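Local coordinates for protein lipocalin allergen (Canis lupus familiaris, PDB 4ODD) that is a secreted dog dander allergen of the lipocalin family, probably binding small molecules inside its beta-barrel, at residues L18-N24 / I110-L116. Residue numbers count along the deposited sequence, not the author numbering.
Sequences LYVSSNN and ITKVALL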
ATOM      1  N   LEU A  18       6.688   4.208  -3.196  1.00 38.72           N
ATOM      2  CA  LEU A  18       7.563   4.220  -4.365  1.00 30.30           C
ATOM      3  C   LEU A  18       6.826   3.737  -5.617  1.00 40.44           C
ATOM      4  O   LEU A  18       6.725   4.461  -6.620  1.00 43.46           O
ATOM      5  CB  LEU A  18       8.795   3.361  -4.110  1.00 33.89           C
ATOM      6  CG  LEU A  18       9.919   4.040  -3.321  1.00 42.10           C
ATOM      7  CD1 LEU A  18       9.378   5.114  -2.396  1.00 43.81           C
ATOM      8  CD2 LEU A  18      10.753   3.032  -2.560  1.00 32.77           C
ATOM      9  N   TYR A  19       6.296   2.521  -5.563  1.00 47.25           N
ATOM     10  CA  TYR A  19       5.565   1.981  -6.705  1.00 48.96           C
ATOM     11  C   TYR A  19       4.227   1.419  -6.289  1.00 51.32           C
ATOM     12  O   TYR A  19       4.067   0.932  -5.176  1.00 50.89           O
ATOM     13  CB  TYR A  19       6.360   0.871  -7.388  1.00 47.74           C
ATOM     14  CG  TYR A  19       7.664   1.297  -8.024  1.00 51.87           C
ATOM     15  CD1 TYR A  19       7.745   1.532  -9.394  1.00 66.52           C
ATOM     16  CD2 TYR A  19       8.816   1.438  -7.269  1.00 54.25           C
ATOM     17  CE1 TYR A  19       8.939   1.909  -9.990  1.00 64.48           C
ATOM     18  CE2 TYR A  19      10.012   1.814  -7.857  1.00 55.69           C
ATOM     19  CZ  TYR A  19      10.065   2.050  -9.214  1.00 65.23           C
ATOM     20  OH  TYR A  19      11.252   2.426  -9.791  1.00 69.67           O
ATOM     21  N   VAL A  20       3.269   1.495  -7.203  1.00 39.42           N
ATOM     22  CA  VAL A  20       2.002   0.796  -7.071  1.00 42.70           C
ATOM     23  C   VAL A  20       1.654   0.162  -8.409  1.00 41.14           C
ATOM     24  O   VAL A  20       2.000   0.686  -9.469  1.00 42.92           O
ATOM     25  CB  VAL A  20       0.842   1.741  -6.682  1.00 37.79           C
ATOM     26  CG1 VAL A  20       1.055   2.308  -5.312  1.00 42.72           C
ATOM     27  CG2 VAL A  20       0.707   2.845  -7.704  1.00 31.41           C
ATOM     28  N   SER A  21       0.960  -0.966  -8.352  1.00 47.10           N
ATOM     29  CA  SER A  21       0.417  -1.579  -9.552  1.00 50.34           C
ATOM     30  C   SER A  21      -0.973  -2.070  -9.234  1.00 49.77           C
ATOM     31  O   SER A  21      -1.339  -2.194  -8.069  1.00 54.40           O
ATOM     32  CB  SER A  21       1.308  -2.729 -10.060  1.00 52.47           C
ATOM     33  OG  SER A  21       1.326  -3.839  -9.168  1.00 56.58           O
ATOM     34  N   SER A  22      -1.744  -2.341 -10.276  1.00 46.54           N
ATOM     35  CA  SER A  22      -3.111  -2.801 -10.108  1.00 53.33           C
ATOM     36  C   SER A  22      -3.634  -3.480 -11.372  1.00 56.25           C
ATOM     37  O   SER A  22      -3.176  -3.194 -12.479  1.00 53.07           O
ATOM     38  CB  SER A  22      -4.024  -1.628  -9.739  1.00 44.11           C
ATOM     39  OG  SER A  22      -5.354  -2.082  -9.539  1.00 48.79           O
ATOM     40  N   ASN A  23      -4.589  -4.385 -11.199  1.00 47.47           N
ATOM     41  CA  ASN A  23      -5.284  -4.977 -12.335  1.00 53.00           C
ATOM     42  C   ASN A  23      -6.244  -3.953 -12.947  1.00 48.74           C
ATOM     43  O   ASN A  23      -6.681  -4.104 -14.082  1.00 46.52           O
ATOM     44  CB  ASN A  23      -6.026  -6.265 -11.922  1.00 47.89           C
ATOM     45  CG  ASN A  23      -7.109  -6.018 -10.871  1.00 49.39           C
ATOM     46  OD1 ASN A  23      -7.081  -5.027 -10.142  1.00 51.64           O
ATOM     47  ND2 ASN A  23      -8.062  -6.930 -10.787  1.00 62.06           N
ATOM     48  N   ASN A  24      -6.562  -2.911 -12.180  1.00 50.73           N
ATOM     49  CA  ASN A  24      -7.435  -1.846 -12.649  1.00 49.88           C
ATOM     50  C   ASN A  24      -6.754  -0.476 -12.699  1.00 55.76           C
ATOM     51  O   ASN A  24      -6.725   0.260 -11.710  1.00 52.19           O
ATOM     52  CB  ASN A  24      -8.698  -1.782 -11.807  1.00 51.25           C
ATOM     53  CG  ASN A  24      -9.526  -3.045 -11.914  1.00 67.10           C
ATOM     54  OD1 ASN A  24     -10.047  -3.556 -10.907  1.00 66.84           O
ATOM     55  ND2 ASN A  24      -9.655  -3.566 -13.140  1.00 62.48           N
ATOM     56  N   ILE A 110     -13.505  -6.452  -7.826  1.00 43.21           N
ATOM     57  CA  ILE A 110     -12.252  -6.825  -7.186  1.00 35.56           C
ATOM     58  C   ILE A 110     -11.044  -6.131  -7.782  1.00 43.98           C
ATOM     59  O   ILE A 110     -10.767  -6.263  -8.974  1.00 54.90           O
ATOM     60  CB  ILE A 110     -12.021  -8.332  -7.303  1.00 43.33           C
ATOM     61  CG1 ILE A 110     -12.901  -9.081  -6.292  1.00 44.27           C
ATOM     62  CG2 ILE A 110     -10.554  -8.662  -7.099  1.00 45.59           C
ATOM     63  CD1 ILE A 110     -13.009 -10.567  -6.587  1.00 48.73           C
ATOM     64  N   THR A 111     -10.320  -5.404  -6.942  1.00 53.71           N
ATOM     65  CA  THR A 111      -9.157  -4.636  -7.365  1.00 54.07           C
ATOM     66  C   THR A 111      -7.949  -5.147  -6.615  1.00 55.84           C
ATOM     67  O   THR A 111      -7.922  -5.098  -5.387  1.00 56.06           O
ATOM     68  CB  THR A 111      -9.326  -3.158  -7.006  1.00 58.64           C
ATOM     69  OG1 THR A 111     -10.642  -2.724  -7.379  1.00 64.36           O
ATOM     70  CG2 THR A 111      -8.259  -2.313  -7.688  1.00 55.46           C
ATOM     71  N   LYS A 112      -6.964  -5.652  -7.350  1.00 43.95           N
ATOM     72  CA  LYS A 112      -5.704  -6.079  -6.759  1.00 50.40           C
ATOM     73  C   LYS A 112      -4.738  -4.890  -6.772  1.00 50.76           C
ATOM     74  O   LYS A 112      -4.621  -4.198  -7.782  1.00 50.32           O
ATOM     75  CB  LYS A 112      -5.107  -7.252  -7.539  1.00 45.83           C
ATOM     76  CG  LYS A 112      -6.039  -8.434  -7.729  1.00 49.99           C
ATOM     77  CD  LYS A 112      -5.362  -9.493  -8.590  1.00 58.56           C
ATOM     78  CE  LYS A 112      -6.310 -10.640  -8.895  1.00 55.12           C
ATOM     79  NZ  LYS A 112      -5.618 -11.800  -9.537  1.00 68.21           N
ATOM     80  N   VAL A 113      -4.053  -4.650  -5.658  1.00 43.70           N
ATOM     81  CA  VAL A 113      -3.115  -3.522  -5.587  1.00 48.54           C
ATOM     82  C   VAL A 113      -1.814  -3.945  -4.949  1.00 43.47           C
ATOM     83  O   VAL A 113      -1.819  -4.479  -3.842  1.00 43.40           O
ATOM     84  CB  VAL A 113      -3.680  -2.363  -4.769  1.00 51.72           C
ATOM     85  CG1 VAL A 113      -2.701  -1.218  -4.754  1.00 42.09           C
ATOM     86  CG2 VAL A 113      -5.030  -1.932  -5.324  1.00 39.06           C
ATOM     87  N   ALA A 114      -0.707  -3.735  -5.656  1.00 38.45           N
ATOM     88  CA  ALA A 114       0.604  -4.050  -5.093  1.00 44.21           C
ATOM     89  C   ALA A 114       1.387  -2.750  -4.767  1.00 44.37           C
ATOM     90  O   ALA A 114       1.343  -1.779  -5.529  1.00 41.86           O
ATOM     91  CB  ALA A 114       1.391  -4.982  -6.028  1.00 33.06           C
ATOM     92  N   LEU A 115       2.071  -2.718  -3.628  1.00 40.94           N
ATOM     93  CA  LEU A 115       2.813  -1.526  -3.251  1.00 39.84           C
ATOM     94  C   LEU A 115       4.229  -1.789  -2.784  1.00 39.89           C
ATOM     95  O   LEU A 115       4.480  -2.692  -1.966  1.00 37.77           O
ATOM     96  CB  LEU A 115       2.116  -0.766  -2.141  1.00 36.90           C
ATOM     97  CG  LEU A 115       0.692  -0.313  -2.344  1.00 44.86           C
ATOM     98  CD1 LEU A 115      -0.172  -1.053  -1.366  1.00 49.79           C
ATOM     99  CD2 LEU A 115       0.635   1.178  -2.094  1.00 43.03           C
ATOM    100  N   LEU A 116       5.144  -0.965  -3.298  1.00 36.59           N
ATOM    101  CA  LEU A 116       6.500  -0.908  -2.791  1.00 36.75           C
ATOM    102  C   LEU A 116       6.613   0.390  -2.033  1.00 39.21           C
ATOM    103  O   LEU A 116       6.379   1.465  -2.578  1.00 37.48           O
ATOM    104  CB  LEU A 116       7.517  -0.955  -3.923  1.00 46.06           C
ATOM    105  CG  LEU A 116       8.974  -0.954  -3.449  1.00 46.66           C
ATOM    106  CD1 LEU A 116       9.161  -1.910  -2.286  1.00 43.17           C
ATOM    107  CD2 LEU A 116       9.923  -1.291  -4.603  1.00 40.71           C
TER
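V20 and L115 form the tightest apolar pair between strands 18-22 and 110-116: V20 CG1 lies 3.4 Å from L115 CD2, in a non-hydrogen-bonded pair whose CA atoms are 4.5 Å apart. S22 and V113 share that face. Y19, S21, A114 and L116 turn to the other, where Y19 CD2 meets L116 CD2 at 4.0 Å and helix 125-137 covers the sheet, F131 touching both S21 and A114. S21 OG, 3.3 Å from A114 CB, bonds to S135 of that helix. The strand axes run antiparallel at 164° and approach to 4.6 Å. Reciprocal backbone bonds fix the register: S21 N to A114 O (3.0 Å) with A114 N to S21 O (2.9 Å), and Y19 N to L116 O (3.2 Å) with L116 N to Y19 O (2.9 Å). L116 O also accepts from L18 N (2.8 Å), so that L18 and Y19 face one residue in a classic beta bulge. Toward the other end, side chains take over most of the bonding: S22 OG donates to K112 O (2.8 Å) and accepts from N24 N (3.0 Å), an ST turn, while N23 OD1 receives K112 N (2.9 Å). Strand 13-22 pairing with 110-118, which closes a continuous antiparallel sheet, is the first-to-last strand seam of the lipocalin beta-barrel.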